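PDB 3DZ1: dihydrodipicolinate synthase from Rhodopseudomonas palustris, which probably catalyses the 4-hydroxy-tetrahydrodipicolinate synthase step of lysine biosynthesis, in which pyruvate is condensed with aspartate semialdehyde. Local coordinates for residues Phe207-Gly212 with Leu232-Gln237; Pro7-Thr12 with Cys165-His170; Thr18-Asp23 with Pro56-Ala61; Gly11-Ala16 with Gln78-Val83; Leu139-Leu144 with Val148-Lys153. All coordinates share one frame; numbering follows the deposited sequence.

Overall arrangement
The chain is a TIM barrel of eight parallel strands. Interaction 4 lies deepest: it reaches across the barrel interior from strand 11-15, and its centre is about 10 Å from that of interaction 2, which shares Gly11 and Thr12 with it. Ile80 of interaction 4 and Met167 of interaction 2 each come within about 4 Å, side chain to side chain, of Met217, predicted to bind pyruvate. Interaction 5 begins on strand 137-141, whose Leu139 pairs with Met167 and Lys169 of the neighbouring strand. Interactions 1 and 3 lie at the periphery, on opposite sides of the chain's centre, their own centres about 37 Å apart; interaction 1 still touches interaction 2.

Interaction 1: Phe207-Gly212 with Leu232-Gln237; sequences FEMERG and LSKAGQ
Met209 and Ser233 face each other where two outer helices of the TIM barrel come together. Helix 205-211 leads into barrel strand 215-218 and helix 223-234 follows it, so the contact joins the helices before and after the last strand. Both CB atoms point across the gap, and Met209 CB lies 3.5 Å from Ser233 CB. Serine suits this spot because its short side chain lets the helices come close, while its hydroxyl is occupied within its own helix by a hydrogen bond to Val229 O. With CG of Met209 anti to its carbonyl carbon (chi1 -69°) and further bends at chi2 and chi3, the selenomethionine side chain folds over beside Ser233, and its end is carried on to Lys234. The two long side chains cross obliquely, and the contact is between methylene and methyl groups. Lysine fits at this solvent-facing border since its carbon chain can cover Met209 while NZ reaches Asp214 O. Each helix ends in a Schellman motif. Gly212 closes one with N bonded to Met209 O at 3.1 Å, and Gly236 closes the other with N bonded to Ser233 O at 3.0 Å; both glycines have positive phi, easy for a residue without CB. The methyl CE of Met209 lies against one side of the Lys234 chain, almost equidistant from its CG (4.0 Å) and CE (4.1 Å).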
# COMPACT_ATOMS: atom_id res chain seq x y z
N PHE A 207 -0.01 -28.54 9.51
CA PHE A 207 0.53 -28.96 8.22
C PHE A 207 1.95 -28.48 7.99
O PHE A 207 2.71 -29.10 7.25
CB PHE A 207 -0.40 -28.49 7.10
CG PHE A 207 -1.69 -29.27 7.02
CD1 PHE A 207 -1.67 -30.62 6.69
CD2 PHE A 207 -2.91 -28.66 7.29
CE1 PHE A 207 -2.86 -31.36 6.65
CE2 PHE A 207 -4.10 -29.38 7.25
CZ PHE A 207 -4.07 -30.74 6.92
N GLU A 208 2.34 -27.38 8.64
CA GLU A 208 3.69 -26.88 8.48
C GLU A 208 4.69 -27.91 8.99
O GLU A 208 5.77 -28.07 8.42
CB GLU A 208 3.85 -25.55 9.23
CG GLU A 208 3.24 -24.38 8.48
CD GLU A 208 3.02 -23.17 9.35
OE1 GLU A 208 2.85 -22.06 8.80
OE2 GLU A 208 3.01 -23.32 10.59
N MSE A 209 4.34 -28.61 10.06
CA MSE A 209 5.22 -29.64 10.60
C MSE A 209 5.33 -30.77 9.59
O MSE A 209 6.42 -31.32 9.38
CB MSE A 209 4.69 -30.17 11.93
CG MSE A 209 4.75 -29.18 13.09
SE MSE A 209 6.49 -28.32 13.33
CE MSE A 209 7.58 -29.90 13.62
N GLU A 210 4.22 -31.12 8.95
CA GLU A 210 4.22 -32.19 7.96
C GLU A 210 5.09 -31.83 6.75
O GLU A 210 5.73 -32.69 6.15
CB GLU A 210 2.79 -32.51 7.51
CG GLU A 210 1.88 -32.94 8.66
CD GLU A 210 0.52 -33.42 8.20
OE1 GLU A 210 0.22 -33.33 6.99
OE2 GLU A 210 -0.27 -33.88 9.06
N ARG A 211 5.10 -30.55 6.39
CA ARG A 211 5.89 -30.09 5.25
C ARG A 211 7.39 -30.15 5.53
O ARG A 211 8.20 -30.16 4.60
CB ARG A 211 5.52 -28.66 4.87
CG ARG A 211 4.10 -28.51 4.34
CD ARG A 211 3.89 -29.37 3.11
NE ARG A 211 2.57 -29.15 2.52
CZ ARG A 211 2.37 -28.71 1.29
NH1 ARG A 211 3.41 -28.44 0.50
NH2 ARG A 211 1.14 -28.53 0.84
N GLY A 212 7.76 -30.17 6.80
CA GLY A 212 9.17 -30.24 7.13
C GLY A 212 9.72 -29.14 8.02
O GLY A 212 10.94 -29.02 8.16
N LEU A 232 4.22 -34.41 18.86
CA LEU A 232 3.38 -35.42 18.22
C LEU A 232 3.62 -35.45 16.72
O LEU A 232 3.65 -36.52 16.11
CB LEU A 232 1.90 -35.15 18.50
CG LEU A 232 1.44 -35.41 19.94
CD1 LEU A 232 0.04 -34.83 20.14
CD2 LEU A 232 1.47 -36.91 20.23
N SER A 233 3.80 -34.27 16.13
CA SER A 233 4.04 -34.17 14.70
C SER A 233 5.35 -34.85 14.31
O SER A 233 5.41 -35.61 13.34
CB SER A 233 4.06 -32.71 14.26
OG SER A 233 2.83 -32.07 14.56
N LYS A 234 6.40 -34.58 15.08
CA LYS A 234 7.71 -35.17 14.82
C LYS A 234 7.68 -36.68 15.01
O LYS A 234 8.45 -37.42 14.38
CB LYS A 234 8.77 -34.56 15.75
CG LYS A 234 9.16 -33.12 15.41
CD LYS A 234 10.13 -32.56 16.45
CE LYS A 234 10.62 -31.18 16.07
NZ LYS A 234 11.48 -31.20 14.86
N ALA A 235 6.77 -37.14 15.87
CA ALA A 235 6.63 -38.57 16.14
C ALA A 235 5.78 -39.29 15.10
O ALA A 235 5.56 -40.50 15.20
CB ALA A 235 6.03 -38.77 17.53
N GLY A 236 5.31 -38.56 14.10
CA GLY A 236 4.50 -39.18 13.06
C GLY A 236 3.10 -39.56 13.50
O GLY A 236 2.39 -40.26 12.78
N GLN A 237 2.70 -39.11 14.68
CA GLN A 237 1.37 -39.39 15.20
C GLN A 237 0.41 -38.34 14.64
O GLN A 237 -0.06 -37.46 15.36
CB GLN A 237 1.38 -39.31 16.73
CG GLN A 237 2.10 -40.46 17.42
CD GLN A 237 1.48 -41.81 17.10
OE1 GLN A 237 0.27 -41.92 16.93
NE2 GLN A 237 2.31 -42.85 17.03

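Interaction 2: Pro7-Thr12 with Cys165-His170; sequences PEAAGT and CVMLKH
The ring of Pro7 leans on Val166 through CG and CD, the first of them 3.9 Å from Val166 CB, and Val166 CG1 lies against the same two ring atoms. The proline ring crosses the valine branches at a slant. Beside this apolar patch Pro7 CA sends its C-H to the carbonyl of Val166, CA to O 3.4 Å with 155° at the hydrogen. A compact ring fits the place, since Pro193 touches it as well. Replacing it with a glycine here would probably strip Val166 of the ring packed on its CB and CG1 and leave the chain leading to Ala9 freer to move. This chain, residues 7-10, runs into the first strand of the TIM barrel and passes by the start of strand 165-170, the sixth. Two residues further on, Ala9 turns its methyl to the barrel interior and meets Met167, a selenomethionine. Its CG is anti to the backbone N (chi1 178°) and the chain stays extended until a bend at chi3, which carries CE to Ala9. The small methyl of alanine suits so close a meeting: Ala9 CB and Met167 CE are 3.4 Å apart, tighter than usual. Met167 also packs on Val138, Leu197 and Met217.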
# COMPACT_ATOMS: atom_id res chain seq x y z
N PRO A 7 21.56 -23.71 12.77
CA PRO A 7 20.55 -24.13 11.79
C PRO A 7 19.80 -25.36 12.27
O PRO A 7 18.77 -25.75 11.70
CB PRO A 7 21.38 -24.43 10.54
CG PRO A 7 22.55 -23.48 10.69
CD PRO A 7 22.90 -23.65 12.14
N GLU A 8 20.31 -25.99 13.33
CA GLU A 8 19.67 -27.18 13.88
C GLU A 8 18.63 -26.86 14.94
O GLU A 8 18.03 -27.77 15.51
CB GLU A 8 20.71 -28.14 14.45
CG GLU A 8 21.63 -28.79 13.40
CD GLU A 8 22.62 -27.82 12.78
OE1 GLU A 8 23.35 -27.16 13.55
OE2 GLU A 8 22.67 -27.73 11.53
N ALA A 9 18.42 -25.57 15.21
CA ALA A 9 17.43 -25.16 16.21
C ALA A 9 16.08 -25.77 15.82
O ALA A 9 15.70 -25.78 14.65
CB ALA A 9 17.33 -23.64 16.25
N ALA A 10 15.36 -26.28 16.81
CA ALA A 10 14.06 -26.90 16.56
C ALA A 10 13.19 -26.84 17.80
O ALA A 10 13.57 -26.25 18.81
CB ALA A 10 14.26 -28.36 16.14
N GLY A 11 12.01 -27.45 17.72
CA GLY A 11 11.12 -27.44 18.86
C GLY A 11 10.20 -26.24 18.92
O GLY A 11 9.73 -25.75 17.89
N THR A 12 9.95 -25.74 20.12
CA THR A 12 9.07 -24.61 20.29
C THR A 12 9.76 -23.40 20.91
O THR A 12 10.33 -23.50 22.00
CB THR A 12 7.85 -24.99 21.15
OG1 THR A 12 7.18 -26.12 20.57
CG2 THR A 12 6.87 -23.83 21.27
N CYS A 165 23.12 -16.36 8.63
CA CYS A 165 21.66 -16.46 8.75
C CYS A 165 21.44 -17.95 9.00
O CYS A 165 21.71 -18.78 8.13
CB CYS A 165 20.94 -16.04 7.47
SG CYS A 165 19.13 -16.21 7.65
N VAL A 166 20.95 -18.29 10.18
CA VAL A 166 20.75 -19.69 10.54
C VAL A 166 19.29 -20.14 10.60
O VAL A 166 19.02 -21.33 10.72
CB VAL A 166 21.38 -20.00 11.92
CG1 VAL A 166 22.89 -19.75 11.88
CG2 VAL A 166 20.74 -19.14 13.00
N MSE A 167 18.37 -19.20 10.50
CA MSE A 167 16.97 -19.57 10.62
C MSE A 167 16.01 -18.66 9.87
O MSE A 167 16.28 -17.48 9.66
CB MSE A 167 16.57 -19.58 12.10
CG MSE A 167 15.11 -19.90 12.40
SE MSE A 167 14.66 -19.47 14.25
CE MSE A 167 15.55 -20.97 15.11
N LEU A 168 14.89 -19.25 9.46
CA LEU A 168 13.84 -18.51 8.80
C LEU A 168 12.63 -18.61 9.72
O LEU A 168 12.27 -19.71 10.14
CB LEU A 168 13.47 -19.14 7.45
CG LEU A 168 12.13 -18.66 6.85
CD1 LEU A 168 12.27 -17.22 6.37
CD2 LEU A 168 11.71 -19.56 5.69
N LYS A 169 12.04 -17.47 10.06
CA LYS A 169 10.82 -17.50 10.86
C LYS A 169 9.78 -17.44 9.76
O LYS A 169 9.52 -16.37 9.19
CB LYS A 169 10.65 -16.29 11.76
CG LYS A 169 9.40 -16.42 12.62
CD LYS A 169 8.98 -15.12 13.28
CE LYS A 169 7.70 -15.33 14.09
NZ LYS A 169 7.15 -14.07 14.63
N HIS A 170 9.22 -18.59 9.44
CA HIS A 170 8.24 -18.75 8.38
C HIS A 170 6.83 -18.31 8.76
O HIS A 170 6.15 -18.97 9.56
CB HIS A 170 8.23 -20.21 7.93
CG HIS A 170 7.20 -20.53 6.89
ND1 HIS A 170 7.38 -20.27 5.55
CD2 HIS A 170 5.97 -21.09 7.00
CE1 HIS A 170 6.31 -20.66 4.88
NE2 HIS A 170 5.44 -21.16 5.73

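Interaction 3: Thr18-Asp23 with Pro56-Ala61; sequences TPFHDD and PKLDAA
Leu58 presses one methyl against the rim of the Phe20 ring, and this single meeting carries most of the contact. CD2 of Leu58 lies at the ring's edge, in its plane, 3.5 Å from Phe20 CZ and equally 3.5 Å from CE1, so the methyl sits just outside the CE1-CZ bond, evenly placed between its two carbons. CG of Phe20 stands anti to its carbonyl carbon (chi1 -64°), which extends the ring from its loop toward Leu58. One face of the same ring is met from its own segment by Thr18 O, 3.3 Å above the plane and displaced toward the rim. A flat aromatic side chain suits this buried place because it reaches from one loop to the other while offering its rim to a branched leucine. Thr18 joins at the side: its OG1 lies 4.3 Å from Leu58 CD1, though the hydroxyl's polar partner is Gly53 O. The Thr18 carbonyl accepts a hydrogen bond from Lys266 NZ. Leu58 comes just before Asp59, the N-cap residue of the next helix. Residues Glu54 and Arg281 also touch the Phe20 ring. The contact thus links two loops of the TIM barrel, the one running from strand 11-15 to helix 28-40 and the one between strand 45-48 and helix 60-73, where successive strands give way to their helices.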
# COMPACT_ATOMS: atom_id res chain seq x y z
N THR A 18 6.04 -8.14 26.40
CA THR A 18 6.77 -7.40 27.42
C THR A 18 5.74 -7.09 28.50
O THR A 18 4.77 -6.37 28.26
CB THR A 18 7.36 -6.08 26.86
OG1 THR A 18 8.37 -6.40 25.90
CG2 THR A 18 7.97 -5.24 27.98
N PRO A 19 5.91 -7.67 29.71
CA PRO A 19 4.98 -7.46 30.82
C PRO A 19 4.99 -6.03 31.36
O PRO A 19 6.05 -5.51 31.69
CB PRO A 19 5.48 -8.46 31.88
CG PRO A 19 6.20 -9.49 31.09
CD PRO A 19 6.93 -8.67 30.07
N PHE A 20 3.81 -5.42 31.44
CA PHE A 20 3.67 -4.06 31.96
C PHE A 20 2.64 -4.03 33.09
O PHE A 20 1.75 -4.87 33.16
CB PHE A 20 3.15 -3.10 30.89
CG PHE A 20 4.08 -2.90 29.73
CD1 PHE A 20 5.35 -2.36 29.91
CD2 PHE A 20 3.65 -3.20 28.44
CE1 PHE A 20 6.18 -2.12 28.82
CE2 PHE A 20 4.48 -2.97 27.34
CZ PHE A 20 5.74 -2.43 27.54
N HIS A 21 2.78 -3.04 33.96
CA HIS A 21 1.80 -2.85 35.02
C HIS A 21 0.88 -1.80 34.39
O HIS A 21 1.13 -1.34 33.28
CB HIS A 21 2.47 -2.31 36.29
CG HIS A 21 3.27 -3.33 37.02
ND1 HIS A 21 2.72 -4.50 37.50
CD2 HIS A 21 4.58 -3.36 37.37
CE1 HIS A 21 3.66 -5.21 38.12
NE2 HIS A 21 4.79 -4.54 38.05
N ASP A 22 -0.18 -1.42 35.09
CA ASP A 22 -1.13 -0.46 34.55
C ASP A 22 -0.55 0.93 34.26
O ASP A 22 -0.98 1.61 33.32
CB ASP A 22 -2.32 -0.36 35.50
CG ASP A 22 -2.93 -1.72 35.78
OD1 ASP A 22 -3.63 -2.26 34.90
OD2 ASP A 22 -2.69 -2.26 36.89
N ASP A 23 0.43 1.36 35.05
CA ASP A 23 1.05 2.66 34.84
C ASP A 23 1.98 2.62 33.62
O ASP A 23 2.53 3.64 33.21
CB ASP A 23 1.84 3.07 36.09
CG ASP A 23 2.79 1.98 36.56
OD1 ASP A 23 3.47 1.38 35.71
OD2 ASP A 23 2.86 1.73 37.78
N PRO A 56 8.31 -1.10 19.96
CA PRO A 56 8.17 0.27 19.46
C PRO A 56 7.65 1.23 20.54
O PRO A 56 7.79 2.45 20.40
CB PRO A 56 7.19 0.12 18.31
CG PRO A 56 7.51 -1.25 17.78
CD PRO A 56 7.64 -2.06 19.05
N LYS A 57 7.08 0.68 21.60
CA LYS A 57 6.52 1.47 22.70
C LYS A 57 7.49 1.68 23.86
O LYS A 57 7.14 2.29 24.88
CB LYS A 57 5.25 0.80 23.24
CG LYS A 57 4.20 0.50 22.19
CD LYS A 57 2.99 -0.17 22.81
CE LYS A 57 1.97 -0.57 21.77
NZ LYS A 57 0.82 -1.30 22.38
N LEU A 58 8.71 1.17 23.72
CA LEU A 58 9.74 1.29 24.75
C LEU A 58 10.83 2.24 24.25
O LEU A 58 10.98 2.43 23.05
CB LEU A 58 10.36 -0.08 25.02
CG LEU A 58 9.44 -1.24 25.37
CD1 LEU A 58 10.25 -2.54 25.35
CD2 LEU A 58 8.82 -1.02 26.74
N ASP A 59 11.58 2.84 25.17
CA ASP A 59 12.68 3.70 24.76
C ASP A 59 13.92 2.80 24.69
O ASP A 59 13.90 1.67 25.19
CB ASP A 59 12.88 4.86 25.74
CG ASP A 59 13.36 4.40 27.11
OD1 ASP A 59 14.36 3.67 27.19
OD2 ASP A 59 12.73 4.80 28.11
N ALA A 60 14.98 3.29 24.07
CA ALA A 60 16.21 2.50 23.92
C ALA A 60 16.67 1.78 25.19
O ALA A 60 16.92 0.58 25.17
CB ALA A 60 17.33 3.40 23.40
N ALA A 61 16.78 2.52 26.29
CA ALA A 61 17.23 1.94 27.56
C ALA A 61 16.31 0.83 28.07
O ALA A 61 16.78 -0.18 28.61
CB ALA A 61 17.35 3.03 28.61

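Interaction 4: Gly11-Ala16 with Gln78-Val83; sequences GTFAIA and QVIVGV
Phe13 reaches across to Gln78 and Ile80 and accounts for the whole contact on the side of residues 11-16. The segment starts at Gly11, whose positive phi (88°) leaves no room for a side chain; it pairs with Asp214 and Ala216 of the last strand and its approach. Thr12 turns instead to Glu44 by its backbone. At Phe13 the side chain enters the barrel, CG anti to the carbonyl carbon (chi1 -86°), and the ring comes obliquely at its partners. Its CE2 lies 3.6 Å from Ile80 CD1, the two side chains meeting at about a right angle. CE2 is also 3.7 Å from Gln78 O, and CZ is 3.8 Å from Gln78 OE1, with ring and amide planes 49° apart. A phenylalanine suits the place because its length spans the gap to a strand that is not its neighbour. A serine in its place would probably leave Ile80 without its aromatic partner and open a gap beside Met217. Further on, Ile15 also packs on Met217, predicted to bind pyruvate. Strand 45-48 lies between strands 11-15 and 78-82 in the closed sheet, while strand 215-218 borders 11-15 from its other side.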
# COMPACT_ATOMS: atom_id res chain seq x y z
N GLY A 11 12.01 -27.45 17.72
CA GLY A 11 11.12 -27.44 18.86
C GLY A 11 10.20 -26.24 18.92
O GLY A 11 9.73 -25.75 17.89
N THR A 12 9.95 -25.74 20.12
CA THR A 12 9.07 -24.61 20.29
C THR A 12 9.76 -23.40 20.91
O THR A 12 10.33 -23.50 22.00
CB THR A 12 7.85 -24.99 21.15
OG1 THR A 12 7.18 -26.12 20.57
CG2 THR A 12 6.87 -23.83 21.27
N PHE A 13 9.73 -22.27 20.21
CA PHE A 13 10.30 -21.03 20.72
C PHE A 13 9.12 -20.12 21.06
O PHE A 13 8.31 -19.81 20.20
CB PHE A 13 11.18 -20.34 19.67
CG PHE A 13 12.60 -20.83 19.65
CD1 PHE A 13 12.89 -22.16 19.34
CD2 PHE A 13 13.65 -19.97 19.93
CE1 PHE A 13 14.20 -22.62 19.31
CE2 PHE A 13 14.97 -20.41 19.91
CZ PHE A 13 15.25 -21.74 19.60
N ALA A 14 9.03 -19.69 22.31
CA ALA A 14 7.93 -18.82 22.70
C ALA A 14 8.24 -17.35 22.42
O ALA A 14 9.32 -16.87 22.71
CB ALA A 14 7.63 -19.02 24.19
N ILE A 15 7.28 -16.64 21.83
CA ILE A 15 7.47 -15.21 21.57
C ILE A 15 6.91 -14.52 22.80
O ILE A 15 5.70 -14.55 23.05
CB ILE A 15 6.69 -14.74 20.33
CG1 ILE A 15 7.13 -15.55 19.10
CG2 ILE A 15 6.97 -13.25 20.09
CD1 ILE A 15 6.37 -15.22 17.83
N ALA A 16 7.79 -13.91 23.57
CA ALA A 16 7.41 -13.26 24.81
C ALA A 16 6.91 -11.83 24.72
O ALA A 16 7.52 -10.97 24.08
CB ALA A 16 8.58 -13.31 25.80
N GLN A 78 17.77 -20.79 24.47
CA GLN A 78 18.37 -19.84 23.55
C GLN A 78 17.40 -18.67 23.39
O GLN A 78 16.23 -18.87 23.07
CB GLN A 78 18.62 -20.51 22.19
CG GLN A 78 19.52 -21.74 22.28
CD GLN A 78 19.73 -22.41 20.93
OE1 GLN A 78 18.78 -22.86 20.28
NE2 GLN A 78 20.99 -22.50 20.51
N VAL A 79 17.88 -17.45 23.64
CA VAL A 79 17.03 -16.27 23.52
C VAL A 79 17.37 -15.46 22.27
O VAL A 79 18.53 -15.09 22.05
CB VAL A 79 17.15 -15.36 24.77
CG1 VAL A 79 16.39 -14.06 24.54
CG2 VAL A 79 16.57 -16.08 25.97
N ILE A 80 16.35 -15.18 21.47
CA ILE A 80 16.51 -14.42 20.24
C ILE A 80 15.93 -13.03 20.43
O ILE A 80 14.79 -12.88 20.86
CB ILE A 80 15.78 -15.13 19.09
CG1 ILE A 80 16.38 -16.52 18.88
CG2 ILE A 80 15.88 -14.31 17.81
CD1 ILE A 80 15.53 -17.42 18.03
N VAL A 81 16.72 -12.01 20.13
CA VAL A 81 16.25 -10.64 20.29
C VAL A 81 15.92 -10.01 18.94
O VAL A 81 16.73 -10.04 18.01
CB VAL A 81 17.31 -9.77 21.00
CG1 VAL A 81 16.77 -8.36 21.23
CG2 VAL A 81 17.71 -10.42 22.33
N GLY A 82 14.71 -9.47 18.83
CA GLY A 82 14.32 -8.82 17.59
C GLY A 82 15.08 -7.52 17.52
O GLY A 82 15.06 -6.74 18.47
N VAL A 83 15.78 -7.27 16.41
CA VAL A 83 16.54 -6.04 16.27
C VAL A 83 16.11 -5.20 15.08
O VAL A 83 16.77 -4.22 14.74
CB VAL A 83 18.06 -6.31 16.15
CG1 VAL A 83 18.57 -7.01 17.40
CG2 VAL A 83 18.35 -7.15 14.92

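Interaction 5: Leu139-Leu144 with Val148-Lys153; sequences LQDYPL and VVMTPK
Asp141 OD1 accepts hydrogen bonds from two waters, each 2.8 Å away, and through them holds the extended chain of residues 148-150. One water also donates to Val148 O at 2.7 Å; the other accepts the N-H of Met150, its oxygen 2.8 Å from Met150 N. An aspartate does this well: one oxygen reaches the other segment through two waters, while OD2 makes a salt bridge to Lys178, whose NZ also binds Met150 O. The carboxylate stands anti to its own backbone N (chi1 178°), which sends it from the strand toward the loop. Apolar contact is added by Met150, a selenomethionine with an extended chain. Its CE approaches Gln140 O at 3.9 Å and Leu139 CD1 at 4.1 Å, the flexible side chain lying obliquely against the leucine. Pro143 begins the short helix 143-146, a place where its missing N-H costs nothing, and its ring atom CG rests 3.4 Å from Val148 O. The same oxygen takes a bent C-H contact from Pro143 CA, with 126° at the hydrogen. Thr151 then caps helix 152-161 through OG1 to Val154 N, while Val149 packs on Thr116 of the fourth subunit. This is a beta-to-alpha connection of the TIM barrel, after the fifth strand, that carries the short helix 143-146 before helix 152-161.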
# COMPACT_ATOMS: atom_id res chain seq x y z
N LEU A 139 15.78 -14.66 9.78
CA LEU A 139 15.10 -13.91 8.73
C LEU A 139 13.59 -14.02 8.95
O LEU A 139 13.04 -15.13 8.91
CB LEU A 139 15.46 -14.47 7.35
CG LEU A 139 14.75 -13.85 6.14
CD1 LEU A 139 15.05 -12.36 6.07
CD2 LEU A 139 15.20 -14.56 4.87
N GLN A 140 12.92 -12.90 9.19
CA GLN A 140 11.47 -12.92 9.40
C GLN A 140 10.73 -12.65 8.09
O GLN A 140 10.90 -11.60 7.48
CB GLN A 140 11.05 -11.90 10.46
CG GLN A 140 9.54 -11.78 10.58
CD GLN A 140 9.11 -10.90 11.74
OE1 GLN A 140 9.76 -9.91 12.06
NE2 GLN A 140 8.00 -11.26 12.38
N ASP A 141 9.90 -13.61 7.69
CA ASP A 141 9.11 -13.54 6.46
C ASP A 141 7.63 -13.53 6.87
O ASP A 141 7.02 -14.57 7.06
CB ASP A 141 9.43 -14.77 5.60
CG ASP A 141 8.62 -14.82 4.32
OD1 ASP A 141 8.04 -13.78 3.93
OD2 ASP A 141 8.59 -15.90 3.70
N TYR A 142 7.07 -12.33 6.97
CA TYR A 142 5.68 -12.16 7.41
C TYR A 142 4.98 -11.09 6.58
O TYR A 142 4.71 -9.99 7.06
CB TYR A 142 5.71 -11.76 8.89
CG TYR A 142 4.40 -11.79 9.64
CD1 TYR A 142 3.30 -12.49 9.16
CD2 TYR A 142 4.29 -11.16 10.88
CE1 TYR A 142 2.12 -12.57 9.91
CE2 TYR A 142 3.13 -11.23 11.63
CZ TYR A 142 2.05 -11.93 11.14
OH TYR A 142 0.90 -12.01 11.90
N PRO A 143 4.65 -11.41 5.32
CA PRO A 143 3.98 -10.51 4.38
C PRO A 143 2.71 -9.87 4.92
O PRO A 143 2.45 -8.68 4.69
CB PRO A 143 3.69 -11.41 3.18
CG PRO A 143 4.79 -12.41 3.22
CD PRO A 143 4.90 -12.73 4.69
N LEU A 144 1.90 -10.65 5.62
CA LEU A 144 0.64 -10.15 6.16
C LEU A 144 0.77 -8.81 6.88
O LEU A 144 -0.07 -7.93 6.70
CB LEU A 144 0.03 -11.17 7.12
CG LEU A 144 -1.32 -10.73 7.69
CD1 LEU A 144 -2.35 -10.72 6.58
CD2 LEU A 144 -1.76 -11.67 8.81
N VAL A 148 6.23 -6.85 2.58
CA VAL A 148 7.26 -7.44 1.73
C VAL A 148 7.00 -8.91 1.44
O VAL A 148 6.61 -9.68 2.32
CB VAL A 148 8.65 -7.30 2.38
CG1 VAL A 148 9.70 -7.95 1.50
CG2 VAL A 148 8.96 -5.83 2.61
N VAL A 149 7.21 -9.31 0.19
CA VAL A 149 7.03 -10.70 -0.21
C VAL A 149 8.38 -11.23 -0.69
O VAL A 149 9.04 -10.59 -1.51
CB VAL A 149 5.98 -10.84 -1.34
CG1 VAL A 149 5.88 -12.30 -1.79
CG2 VAL A 149 4.63 -10.35 -0.86
N MSE A 150 8.77 -12.39 -0.18
CA MSE A 150 10.04 -13.02 -0.53
C MSE A 150 9.84 -14.41 -1.12
O MSE A 150 9.30 -15.29 -0.46
CB MSE A 150 10.92 -13.15 0.71
CG MSE A 150 11.10 -11.88 1.51
SE MSE A 150 12.29 -12.20 3.01
CE MSE A 150 12.11 -10.51 3.91
N THR A 151 10.27 -14.62 -2.36
CA THR A 151 10.13 -15.94 -2.97
C THR A 151 11.16 -16.88 -2.37
O THR A 151 12.14 -16.43 -1.77
CB THR A 151 10.38 -15.90 -4.49
OG1 THR A 151 11.74 -15.54 -4.74
CG2 THR A 151 9.46 -14.90 -5.16
N PRO A 152 10.95 -18.19 -2.49
CA PRO A 152 11.90 -19.16 -1.94
C PRO A 152 13.31 -18.90 -2.47
O PRO A 152 14.28 -19.02 -1.74
CB PRO A 152 11.33 -20.49 -2.40
CG PRO A 152 9.86 -20.25 -2.30
CD PRO A 152 9.71 -18.87 -2.92
N LYS A 153 13.41 -18.54 -3.75
CA LYS A 153 14.71 -18.26 -4.36
C LYS A 153 15.36 -17.03 -3.73
O LYS A 153 16.58 -16.98 -3.57
CB LYS A 153 14.56 -18.04 -5.88
CG LYS A 153 14.19 -19.31 -6.64
CD LYS A 153 14.11 -19.06 -8.14
CE LYS A 153 13.82 -20.36 -8.88
NZ LYS A 153 13.73 -20.17 -10.36
O HOH W 1 8.48 -11.01 3.77
O HOH W 2 6.97 -13.82 1.37